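Local coordinates for protein UDP-N-acetylglucosamine 4,6-dehydratase (Vibrio fischeri, PDB 3PVZ) that binds NAD in a Rossmann-type domain and probably acts as a lyase, named for the 4,6-dehydration of UDP-N-acetylglucosamine, at residues 224-234 against 265-274; 157-168 against 193-201. All blocks are in the same frame, centred on the assembly; numbering follows the deposited sequence.

Contact 1: residues 224-234 against 265-274; sequences IVAPNDIKRYF and LHLISFADIA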
loop_
_atom_site.group_PDB
_atom_site.type_symbol
_atom_site.label_atom_id
_atom_site.label_comp_id
_atom_site.label_asym_id
_atom_site.label_seq_id
_atom_site.Cartn_x
_atom_site.Cartn_y
_atom_site.Cartn_z
ATOM N N ILE A 224 -2.037 -22.906 7.081
ATOM C CA ILE A 224 -3.128 -21.984 7.315
ATOM C C ILE A 224 -3.359 -21.868 8.810
ATOM O O ILE A 224 -3.392 -22.897 9.536
ATOM C CB ILE A 224 -4.435 -22.475 6.668
ATOM C CG1 ILE A 224 -4.256 -22.666 5.145
ATOM C CG2 ILE A 224 -5.607 -21.531 7.017
ATOM C CD1 ILE A 224 -4.867 -21.656 4.327
ATOM N N VAL A 225 -3.555 -20.631 9.258
ATOM C CA VAL A 225 -3.740 -20.294 10.655
ATOM C C VAL A 225 -5.029 -19.484 10.761
ATOM O O VAL A 225 -5.239 -18.563 10.000
ATOM C CB VAL A 225 -2.517 -19.479 11.166
ATOM C CG1 VAL A 225 -2.811 -18.780 12.493
ATOM C CG2 VAL A 225 -1.292 -20.376 11.310
ATOM N N ALA A 226 -5.924 -19.841 11.666
ATOM C CA ALA A 226 -7.227 -19.176 11.733
ATOM C C ALA A 226 -7.902 -19.411 13.062
ATOM O O ALA A 226 -7.964 -20.550 13.522
ATOM C CB ALA A 226 -8.113 -19.675 10.650
ATOM N N PRO A 227 -8.451 -18.337 13.672
ATOM C CA PRO A 227 -9.214 -18.507 14.886
ATOM C C PRO A 227 -10.433 -19.412 14.679
ATOM O O PRO A 227 -11.106 -19.304 13.656
ATOM C CB PRO A 227 -9.668 -17.085 15.242
ATOM C CG PRO A 227 -8.811 -16.153 14.448
ATOM C CD PRO A 227 -8.337 -16.921 13.258
ATOM N N ASN A 228 -10.708 -20.302 15.640
ATOM C CA ASN A 228 -11.908 -21.088 15.542
ATOM C C ASN A 228 -12.972 -20.532 16.434
ATOM O O ASN A 228 -14.069 -21.057 16.417
ATOM C CB ASN A 228 -11.681 -22.601 15.757
ATOM C CG ASN A 228 -11.068 -22.941 17.110
ATOM O OD1 ASN A 228 -11.011 -22.114 18.024
ATOM N ND2 ASN A 228 -10.622 -24.192 17.246
ATOM N N ASP A 229 -12.675 -19.443 17.153
ATOM C CA ASP A 229 -13.627 -18.875 18.139
ATOM C C ASP A 229 -14.085 -17.425 17.858
ATOM O O ASP A 229 -14.670 -16.763 18.711
ATOM C CB ASP A 229 -13.051 -18.986 19.558
ATOM C CG ASP A 229 -11.797 -18.135 19.756
ATOM O OD1 ASP A 229 -11.246 -17.594 18.749
ATOM O OD2 ASP A 229 -11.354 -18.026 20.926
ATOM N N ILE A 230 -13.826 -16.949 16.653
ATOM C CA ILE A 230 -14.284 -15.634 16.192
ATOM C C ILE A 230 -15.173 -15.871 14.958
ATOM O O ILE A 230 -14.741 -16.473 13.967
ATOM C CB ILE A 230 -13.084 -14.716 15.802
ATOM C CG1 ILE A 230 -12.033 -14.672 16.922
ATOM C CG2 ILE A 230 -13.528 -13.285 15.462
ATOM C CD1 ILE A 230 -12.592 -14.285 18.241
ATOM N N LYS A 231 -16.422 -15.431 15.042
ATOM C CA LYS A 231 -17.349 -15.530 13.923
ATOM C C LYS A 231 -17.619 -14.146 13.354
ATOM O O LYS A 231 -17.673 -13.171 14.095
ATOM C CB LYS A 231 -18.671 -16.117 14.379
ATOM C CG LYS A 231 -18.654 -17.587 14.781
ATOM C CD LYS A 231 -19.659 -17.845 15.910
ATOM C CE LYS A 231 -20.683 -18.886 15.550
ATOM N NZ LYS A 231 -21.925 -18.657 16.306
ATOM N N ARG A 232 -17.784 -14.056 12.046
ATOM C CA ARG A 232 -18.182 -12.787 11.431
ATOM C C ARG A 232 -19.227 -13.019 10.368
ATOM O O ARG A 232 -19.394 -14.142 9.888
ATOM C CB ARG A 232 -16.997 -12.077 10.753
ATOM C CG ARG A 232 -15.845 -11.716 11.663
ATOM C CD ARG A 232 -16.168 -10.536 12.536
ATOM N NE ARG A 232 -15.016 -10.167 13.355
ATOM C CZ ARG A 232 -14.962 -10.203 14.692
ATOM N NH1 ARG A 232 -15.993 -10.607 15.451
ATOM N NH2 ARG A 232 -13.837 -9.825 15.292
ATOM N N TYR A 233 -19.892 -11.924 10.005
ATOM C CA TYR A 233 -20.601 -11.796 8.746
ATOM C C TYR A 233 -19.690 -11.365 7.622
ATOM O O TYR A 233 -18.905 -10.412 7.760
ATOM C CB TYR A 233 -21.692 -10.746 8.858
ATOM C CG TYR A 233 -22.765 -11.059 9.859
ATOM C CD1 TYR A 233 -23.587 -12.167 9.696
ATOM C CD2 TYR A 233 -22.994 -10.213 10.931
ATOM C CE1 TYR A 233 -24.624 -12.452 10.622
ATOM C CE2 TYR A 233 -23.997 -10.480 11.865
ATOM C CZ TYR A 233 -24.802 -11.597 11.703
ATOM O OH TYR A 233 -25.756 -11.836 12.618
ATOM N N PHE A 234 -19.837 -12.031 6.485
ATOM C CA PHE A 234 -19.026 -11.787 5.338
ATOM C C PHE A 234 -19.836 -11.379 4.111
ATOM O O PHE A 234 -20.900 -11.920 3.837
ATOM C CB PHE A 234 -18.248 -13.043 5.003
ATOM C CG PHE A 234 -17.211 -13.379 6.009
ATOM C CD1 PHE A 234 -15.906 -12.940 5.852
ATOM C CD2 PHE A 234 -17.537 -14.152 7.129
ATOM C CE1 PHE A 234 -14.948 -13.246 6.789
ATOM C CE2 PHE A 234 -16.591 -14.452 8.055
ATOM C CZ PHE A 234 -15.293 -14.020 7.900
ATOM N N LEU A 265 -27.569 -14.372 5.524
ATOM C CA LEU A 265 -26.304 -13.981 6.148
ATOM C C LEU A 265 -26.114 -14.687 7.485
ATOM O O LEU A 265 -26.883 -14.454 8.440
ATOM C CB LEU A 265 -26.237 -12.466 6.373
ATOM C CG LEU A 265 -25.733 -11.553 5.263
ATOM C CD1 LEU A 265 -25.671 -10.114 5.746
ATOM C CD2 LEU A 265 -24.359 -12.019 4.767
ATOM N N HIS A 266 -25.101 -15.552 7.562
ATOM C CA HIS A 266 -24.838 -16.281 8.790
ATOM C C HIS A 266 -23.487 -15.907 9.314
ATOM O O HIS A 266 -22.578 -15.653 8.534
ATOM C CB HIS A 266 -24.877 -17.808 8.559
ATOM C CG HIS A 266 -26.219 -18.317 8.142
ATOM N ND1 HIS A 266 -27.326 -18.247 8.961
ATOM C CD2 HIS A 266 -26.638 -18.884 6.987
ATOM C CE1 HIS A 266 -28.370 -18.749 8.324
ATOM N NE2 HIS A 266 -27.978 -19.148 7.127
ATOM N N LEU A 267 -23.358 -15.906 10.638
ATOM C CA LEU A 267 -22.063 -15.796 11.262
ATOM C C LEU A 267 -21.290 -17.065 10.945
ATOM O O LEU A 267 -21.856 -18.136 11.018
ATOM C CB LEU A 267 -22.190 -15.636 12.767
ATOM C CG LEU A 267 -22.845 -14.345 13.295
ATOM C CD1 LEU A 267 -23.235 -14.554 14.753
ATOM C CD2 LEU A 267 -21.927 -13.137 13.145
ATOM N N ILE A 268 -20.022 -16.934 10.557
ATOM C CA ILE A 268 -19.183 -18.061 10.200
ATOM C C ILE A 268 -17.820 -17.791 10.795
ATOM O O ILE A 268 -17.356 -16.667 10.802
ATOM C CB ILE A 268 -18.979 -18.198 8.670
ATOM C CG1 ILE A 268 -20.293 -18.409 7.928
ATOM C CG2 ILE A 268 -18.021 -19.383 8.347
ATOM C CD1 ILE A 268 -20.201 -17.972 6.404
ATOM N N SER A 269 -17.154 -18.826 11.269
ATOM C CA SER A 269 -15.839 -18.647 11.871
ATOM C C SER A 269 -14.777 -18.633 10.786
ATOM O O SER A 269 -15.015 -19.104 9.690
ATOM C CB SER A 269 -15.563 -19.759 12.898
ATOM O OG SER A 269 -15.081 -20.934 12.259
ATOM N N PHE A 270 -13.623 -18.070 11.111
ATOM C CA PHE A 270 -12.512 -18.028 10.213
ATOM C C PHE A 270 -12.010 -19.433 9.900
ATOM O O PHE A 270 -11.656 -19.712 8.756
ATOM C CB PHE A 270 -11.367 -17.186 10.798
ATOM C CG PHE A 270 -11.648 -15.714 10.828
ATOM C CD1 PHE A 270 -11.589 -14.975 9.672
ATOM C CD2 PHE A 270 -12.005 -15.080 11.996
ATOM C CE1 PHE A 270 -11.858 -13.634 9.670
ATOM C CE2 PHE A 270 -12.283 -13.724 12.010
ATOM C CZ PHE A 270 -12.214 -12.994 10.834
ATOM N N ALA A 271 -11.930 -20.284 10.920
ATOM C CA ALA A 271 -11.542 -21.676 10.724
ATOM C C ALA A 271 -12.497 -22.380 9.756
ATOM O O ALA A 271 -12.069 -23.136 8.856
ATOM C CB ALA A 271 -11.516 -22.420 12.057
ATOM N N ASP A 272 -13.787 -22.124 9.928
ATOM C CA ASP A 272 -14.774 -22.749 9.081
ATOM C C ASP A 272 -14.624 -22.300 7.622
ATOM O O ASP A 272 -14.724 -23.129 6.721
ATOM C CB ASP A 272 -16.174 -22.543 9.634
ATOM C CG ASP A 272 -16.533 -23.588 10.721
ATOM O OD1 ASP A 272 -15.756 -24.544 10.924
ATOM O OD2 ASP A 272 -17.593 -23.467 11.375
ATOM N N ILE A 273 -14.321 -21.027 7.388
ATOM C CA ILE A 273 -14.057 -20.567 6.013
ATOM C C ILE A 273 -12.822 -21.252 5.474
ATOM O O ILE A 273 -12.835 -21.678 4.339
ATOM C CB ILE A 273 -13.822 -19.057 5.887
ATOM C CG1 ILE A 273 -15.030 -18.237 6.353
ATOM C CG2 ILE A 273 -13.495 -18.673 4.429
ATOM C CD1 ILE A 273 -16.307 -18.511 5.628
ATOM N N ALA A 274 -11.762 -21.373 6.273
ATOM C CA ALA A 274 -10.543 -22.061 5.801
ATOM C C ALA A 274 -10.826 -23.497 5.335
ATOM O O ALA A 274 -10.442 -23.891 4.244
ATOM C CB ALA A 274 -9.419 -22.048 6.878
HETATM O O HOH W 1 -14.887 -22.466 14.564
HETATM O O HOH W 2 -21.779 -13.969 6.423
#

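Contact 2: residues 157-168 against 193-201; sequences AKKYFCVSTDKA and IAISTARFA. With NAD (nicotinamide-adenine-dinucleotide), chain E; SCN (thiocyanate ion), chain G.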
loop_
_atom_site.group_PDB
_atom_site.type_symbol
_atom_site.label_atom_id
_atom_site.label_comp_id
_atom_site.label_asym_id
_atom_site.label_seq_id
_atom_site.Cartn_x
_atom_site.Cartn_y
_atom_site.Cartn_z
ATOM N N ALA A 157 -18.428 20.060 -6.087
ATOM C CA ALA A 157 -18.947 18.665 -6.027
ATOM C C ALA A 157 -20.286 18.614 -5.333
ATOM O O ALA A 157 -20.552 19.424 -4.456
ATOM C CB ALA A 157 -17.984 17.738 -5.265
ATOM N N LYS A 158 -21.125 17.656 -5.690
ATOM C CA LYS A 158 -22.415 17.602 -5.069
ATOM C C LYS A 158 -22.487 16.628 -3.911
ATOM O O LYS A 158 -23.390 16.763 -3.076
ATOM C CB LYS A 158 -23.524 17.353 -6.063
ATOM C CG LYS A 158 -23.490 16.073 -6.752
ATOM C CD LYS A 158 -24.894 15.862 -7.486
ATOM C CE LYS A 158 -24.715 15.378 -8.909
ATOM N NZ LYS A 158 -25.830 14.493 -9.514
ATOM N N LYS A 159 -21.502 15.717 -3.836
ATOM C CA LYS A 159 -21.559 14.613 -2.896
ATOM C C LYS A 159 -20.187 14.038 -2.610
ATOM O O LYS A 159 -19.383 13.787 -3.507
ATOM C CB LYS A 159 -22.514 13.518 -3.412
ATOM C CG LYS A 159 -22.671 12.308 -2.507
ATOM C CD LYS A 159 -23.700 12.679 -1.400
ATOM C CE LYS A 159 -24.032 11.527 -0.527
ATOM N NZ LYS A 159 -24.825 10.497 -1.273
ATOM N N TYR A 160 -19.931 13.855 -1.323
ATOM C CA TYR A 160 -18.737 13.182 -0.872
ATOM C C TYR A 160 -19.184 11.920 -0.125
ATOM O O TYR A 160 -20.150 11.931 0.581
ATOM C CB TYR A 160 -17.942 14.125 0.065
ATOM C CG TYR A 160 -16.574 13.630 0.477
ATOM C CD1 TYR A 160 -16.419 12.750 1.531
ATOM C CD2 TYR A 160 -15.418 14.055 -0.180
ATOM C CE1 TYR A 160 -15.157 12.308 1.920
ATOM C CE2 TYR A 160 -14.173 13.612 0.197
ATOM C CZ TYR A 160 -14.039 12.747 1.266
ATOM O OH TYR A 160 -12.783 12.299 1.653
ATOM N N PHE A 161 -18.496 10.826 -0.369
ATOM C CA PHE A 161 -18.808 9.551 0.206
ATOM C C PHE A 161 -17.551 9.034 0.855
ATOM O O PHE A 161 -16.445 9.079 0.268
ATOM C CB PHE A 161 -19.275 8.547 -0.866
ATOM C CG PHE A 161 -19.273 7.145 -0.376
ATOM C CD1 PHE A 161 -20.338 6.656 0.402
ATOM C CD2 PHE A 161 -18.168 6.334 -0.557
ATOM C CE1 PHE A 161 -20.303 5.402 0.946
ATOM C CE2 PHE A 161 -18.151 5.050 -0.037
ATOM C CZ PHE A 161 -19.233 4.590 0.723
ATOM N N CYS A 162 -17.723 8.479 2.051
ATOM C CA CYS A 162 -16.620 7.789 2.668
ATOM C C CYS A 162 -17.147 6.759 3.664
ATOM O O CYS A 162 -18.330 6.615 3.811
ATOM C CB CYS A 162 -15.680 8.790 3.341
ATOM S SG CYS A 162 -16.469 9.706 4.603
ATOM N N VAL A 163 -16.260 6.061 4.352
ATOM C CA VAL A 163 -16.654 4.939 5.195
ATOM C C VAL A 163 -16.947 5.397 6.607
ATOM O O VAL A 163 -16.346 6.354 7.081
ATOM C CB VAL A 163 -15.554 3.898 5.306
ATOM C CG1 VAL A 163 -15.034 3.545 3.930
ATOM C CG2 VAL A 163 -14.433 4.419 6.236
ATOM N N SER A 164 -17.859 4.690 7.274
ATOM C CA SER A 164 -18.106 4.904 8.688
ATOM C C SER A 164 -17.289 3.948 9.537
ATOM O O SER A 164 -16.734 2.969 9.020
ATOM C CB SER A 164 -19.582 4.706 9.005
ATOM O OG SER A 164 -20.259 5.936 8.962
ATOM N N THR A 165 -17.256 4.245 10.847
ATOM C CA THR A 165 -16.806 3.304 11.888
ATOM C C THR A 165 -17.483 1.961 11.685
ATOM O O THR A 165 -18.668 1.906 11.361
ATOM C CB THR A 165 -17.138 3.829 13.300
ATOM O OG1 THR A 165 -18.523 4.173 13.356
ATOM C CG2 THR A 165 -16.328 5.082 13.623
ATOM N N ASP A 166 -16.732 0.881 11.845
ATOM C CA ASP A 166 -17.277 -0.466 11.610
ATOM C C ASP A 166 -18.492 -0.778 12.493
ATOM O O ASP A 166 -19.365 -1.560 12.101
ATOM C CB ASP A 166 -16.213 -1.552 11.852
ATOM C CG ASP A 166 -15.040 -1.463 10.905
ATOM O OD1 ASP A 166 -15.009 -0.604 10.000
ATOM O OD2 ASP A 166 -14.113 -2.273 11.071
ATOM N N LYS A 167 -18.547 -0.170 13.678
ATOM C CA LYS A 167 -19.629 -0.426 14.620
ATOM C C LYS A 167 -20.142 0.838 15.297
ATOM O O LYS A 167 -19.419 1.845 15.443
ATOM C CB LYS A 167 -19.188 -1.439 15.679
ATOM C CG LYS A 167 -17.880 -1.093 16.386
ATOM C CD LYS A 167 -17.334 -2.300 17.151
ATOM C CE LYS A 167 -15.826 -2.494 16.929
ATOM N NZ LYS A 167 -15.434 -3.934 17.130
ATOM N N ALA A 168 -21.403 0.770 15.711
ATOM C CA ALA A 168 -22.055 1.900 16.353
ATOM C C ALA A 168 -21.508 2.113 17.773
ATOM O O ALA A 168 -21.524 3.230 18.293
ATOM C CB ALA A 168 -23.553 1.681 16.369
ATOM N N ILE A 193 -21.638 20.468 2.469
ATOM C CA ILE A 193 -21.808 19.576 1.341
ATOM C C ILE A 193 -22.471 18.321 1.869
ATOM O O ILE A 193 -22.234 17.933 3.007
ATOM C CB ILE A 193 -20.423 19.217 0.708
ATOM C CG1 ILE A 193 -20.581 18.420 -0.595
ATOM C CG2 ILE A 193 -19.589 18.442 1.678
ATOM C CD1 ILE A 193 -19.254 18.243 -1.387
ATOM N N ALA A 194 -23.319 17.718 1.042
ATOM C CA ALA A 194 -23.870 16.408 1.285
ATOM C C ALA A 194 -22.769 15.311 1.430
ATOM O O ALA A 194 -21.986 15.055 0.494
ATOM C CB ALA A 194 -24.851 16.033 0.157
ATOM N N ILE A 195 -22.760 14.663 2.595
ATOM C CA ILE A 195 -21.854 13.565 2.898
ATOM C C ILE A 195 -22.665 12.335 3.290
ATOM O O ILE A 195 -23.541 12.402 4.172
ATOM C CB ILE A 195 -20.906 13.922 4.086
ATOM C CG1 ILE A 195 -20.088 15.175 3.764
ATOM C CG2 ILE A 195 -19.946 12.765 4.393
ATOM C CD1 ILE A 195 -19.140 15.634 4.873
ATOM N N SER A 196 -22.399 11.202 2.664
ATOM C CA SER A 196 -23.015 9.961 3.116
ATOM C C SER A 196 -21.947 8.890 3.273
ATOM O O SER A 196 -20.903 8.991 2.633
ATOM C CB SER A 196 -24.129 9.515 2.157
ATOM O OG SER A 196 -23.652 8.902 0.964
ATOM N N THR A 197 -22.204 7.867 4.101
ATOM C CA THR A 197 -21.209 6.820 4.320
ATOM C C THR A 197 -21.807 5.416 4.183
ATOM O O THR A 197 -22.966 5.249 3.816
ATOM C CB THR A 197 -20.536 6.954 5.707
ATOM O OG1 THR A 197 -21.491 6.665 6.715
ATOM C CG2 THR A 197 -19.994 8.368 5.981
ATOM N N ALA A 198 -20.962 4.411 4.399
ATOM C CA ALA A 198 -21.374 3.050 4.545
ATOM C C ALA A 198 -20.700 2.397 5.739
ATOM O O ALA A 198 -19.608 2.753 6.115
ATOM C CB ALA A 198 -21.091 2.300 3.329
ATOM N N ARG A 199 -21.370 1.419 6.320
ATOM C CA ARG A 199 -20.779 0.579 7.349
ATOM C C ARG A 199 -20.808 -0.862 6.846
ATOM O O ARG A 199 -21.873 -1.379 6.447
ATOM C CB ARG A 199 -21.575 0.748 8.605
ATOM C CG ARG A 199 -21.123 -0.161 9.738
ATOM C CD ARG A 199 -21.845 0.261 11.019
ATOM N NE ARG A 199 -21.286 1.516 11.576
ATOM C CZ ARG A 199 -22.003 2.472 12.165
ATOM N NH1 ARG A 199 -21.402 3.555 12.638
ATOM N NH2 ARG A 199 -23.314 2.351 12.286
ATOM N N PHE A 200 -19.644 -1.493 6.826
ATOM C CA PHE A 200 -19.489 -2.810 6.193
ATOM C C PHE A 200 -19.290 -3.955 7.197
ATOM O O PHE A 200 -18.760 -3.745 8.270
ATOM C CB PHE A 200 -18.272 -2.842 5.265
ATOM C CG PHE A 200 -18.266 -1.795 4.178
ATOM C CD1 PHE A 200 -18.798 -2.049 2.938
ATOM C CD2 PHE A 200 -17.626 -0.589 4.378
ATOM C CE1 PHE A 200 -18.711 -1.106 1.917
ATOM C CE2 PHE A 200 -17.580 0.354 3.370
ATOM C CZ PHE A 200 -18.147 0.094 2.149
ATOM N N ALA A 201 -19.788 -5.134 6.842
ATOM C CA ALA A 201 -19.351 -6.427 7.368
ATOM C C ALA A 201 -17.927 -6.711 6.895
ATOM O O ALA A 201 -17.344 -5.935 6.152
ATOM C CB ALA A 201 -20.285 -7.515 6.823
HETATM P PA NAD E . -7.471 -1.394 1.723
HETATM O O1A NAD E . -6.216 -1.499 2.527
HETATM O O2A NAD E . -7.555 -2.528 0.747
HETATM O O5B NAD E . -7.404 -0.182 0.695
HETATM C C5B NAD E . -7.097 1.110 1.264
HETATM C C4B NAD E . -6.518 1.876 0.069
HETATM O O4B NAD E . -6.171 3.205 0.400
HETATM C C3B NAD E . -5.223 1.169 -0.444
HETATM O O3B NAD E . -5.298 0.901 -1.829
HETATM C C2B NAD E . -4.120 2.198 -0.101
HETATM O O2B NAD E . -2.960 2.114 -0.918
HETATM C C1B NAD E . -4.963 3.485 -0.258
HETATM N N9A NAD E . -4.335 4.605 0.427
HETATM C C8A NAD E . -3.960 4.662 1.713
HETATM N N7A NAD E . -3.379 5.786 1.981
HETATM C C5A NAD E . -3.448 6.547 0.846
HETATM C C6A NAD E . -3.004 7.819 0.497
HETATM N N6A NAD E . -2.430 8.579 1.486
HETATM N N1A NAD E . -3.188 8.276 -0.738
HETATM C C2A NAD E . -3.762 7.517 -1.665
HETATM N N3A NAD E . -4.169 6.305 -1.383
HETATM C C4A NAD E . -4.035 5.799 -0.164
HETATM O O3 NAD E . -8.725 -1.280 2.724
HETATM P PN NAD E . -10.196 -1.756 2.211
HETATM O O1N NAD E . -10.460 -3.185 2.655
HETATM O O2N NAD E . -10.576 -1.540 0.804
HETATM O O5D NAD E . -11.118 -0.901 3.283
HETATM C C5D NAD E . -11.264 0.452 2.879
HETATM C C4D NAD E . -12.086 1.202 3.934
HETATM O O4D NAD E . -13.224 0.387 4.358
HETATM C C3D NAD E . -11.236 1.423 5.204
HETATM O O3D NAD E . -11.631 2.597 5.949
HETATM C C2D NAD E . -11.622 0.215 6.087
HETATM O O2D NAD E . -11.408 0.462 7.485
HETATM C C1D NAD E . -13.113 0.088 5.778
HETATM N N1N NAD E . -13.645 -1.243 6.109
HETATM C C2N NAD E . -13.135 -2.308 5.480
HETATM C C3N NAD E . -13.607 -3.578 5.739
HETATM C C7N NAD E . -13.039 -4.764 5.078
HETATM O O7N NAD E . -13.476 -5.854 5.440
HETATM N N7N NAD E . -12.070 -4.692 4.153
HETATM C C4N NAD E . -14.648 -3.749 6.686
HETATM C C5N NAD E . -15.160 -2.620 7.303
HETATM C C6N NAD E . -14.630 -1.364 7.004
HETATM S S SCN G . -21.772 -4.765 1.442
HETATM C C SCN G . -21.288 -4.916 3.136
HETATM N N SCN G . -20.971 -4.994 4.283
HETATM O O HOH W 3 -24.001 18.832 -1.667
#

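Contact 1: residues 224-234 against 265-274
The ring of Phe234 meets the ring of Phe270 in an offset edge-to-face (T-shaped) pair, with planes at 88° and centroids 5.8 Å apart. Phe234 supplies the edge, and that same edge also receives Ile268 O, 3.6 Å from Phe234 CE2 and near the ring plane. At the rim of the Phe270 ring, Ile230 CB lies in its plane, while Ile230 CG2 comes to 3.7 Å from Phe270 CE2. One face of the Tyr233 ring is covered by a methyl: Leu267 CD2 stands 3.5 Å from the Tyr233 ring centroid and only 10° off the normal, a CH-pi contact.

These rings flank a short antiparallel beta ladder that runs straight into a helix. Lys231 and Ser269 form its non-hydrogen-bonded pair; Arg232 and Ile268 form the hydrogen-bonded one, joined in both directions, with Arg232 N 2.9 Å from Ile268 O. Strand 202-203 lies along the other edge of strand 231-235, so 268-269 is an outer strand of a small mixed sheet.

Where strand 268-269 gives way to helix 270-280, Ser269 is the N-cap. Its OG sits between the backbone N and the carbonyl carbon (chi1 83°), which lets it accept from Asp272 N. The first turn of the helix is also tied to strand 224-227, because Ala271 N donates to Pro227 O. Farther along, Ile224 CG2 packs on Ala274 CB, and Phe214 of helix 210-219 touches both residues.

Two waters bridge the segments, one at each end of the ladder: one accepts from Phe234 N and donates to His266 O; the other links Ser269 OG, at 2.8 Å, to Asn228 O, to which it donates.

Contact 2: residues 157-168 against 193-201
Strands 159-163 and 194-198 are neighbouring parallel strands of the Rossmann-type sheet, joined by helix 174-189 in a beta-alpha-beta crossover, and the loops after them reach the NAD pocket. Their axes pass 4.8 Å apart at 28°. Tyr160 N donates to Ala194 O (3.0 Å), Ser196 N returns a bond to Tyr160 O, and Cys162 N continues the ladder to Ser196 O. Beyond it the bond from Ala198 N to Cys162 O is weak, but Ser164 N to Ala198 O is firm again at 2.9 Å.

On one face of the sheet Phe161 and Ser196 lie side by side in register. With CG trans to the backbone N (chi1 165°), the Phe161 ring leans along the neighbouring strand until Ala198 CB meets its edge, 3.9 Å from CZ. Lys159 NZ on this face bonds to the carbonyls of Ser247, Cys248 and Gly251. Thr197, on the face with Tyr160 and Cys162, shares a 2.7 Å hydrogen bond through OG1 with Ser164 OG from the following loop.

At the cofactor end, Val163 CG2 approaches NAD O3D (3.4 Å), Asp166 OD1 lies 3.1 Å from NAD C6N of the nicotinamide ring, and Phe200 CB packs near C5N.

Arg199 fastens the loop after strand 159-163 by a side-on grip. Ala168 N lies over the centre of one guanidinium face, NH1 donates to Thr165 OG1, and NE points straight at Thr165 O, 2.7 Å away and within 1° of the guanidinium plane.

In the fold
Contact 2 belongs to the core of the nucleotide-binding sheet, about 10 Å from the centre of the chain, whereas contact 1 lies about 19 Å out; their centres are about 27 Å apart. The chain passes through them in series, yet they touch where Tyr233 O packs 3.3 Å from Ala201 CB. Both border the cofactor region. Contact 2 contributes Val163, Asp166, Phe200 and Ala201 to the NAD pocket, while in contact 1 the Phe234 side chain stays about 7 Å from bound NAD. A thiocyanate, probably from the crystallisation liquor, accepts from Ala201 N in contact 2.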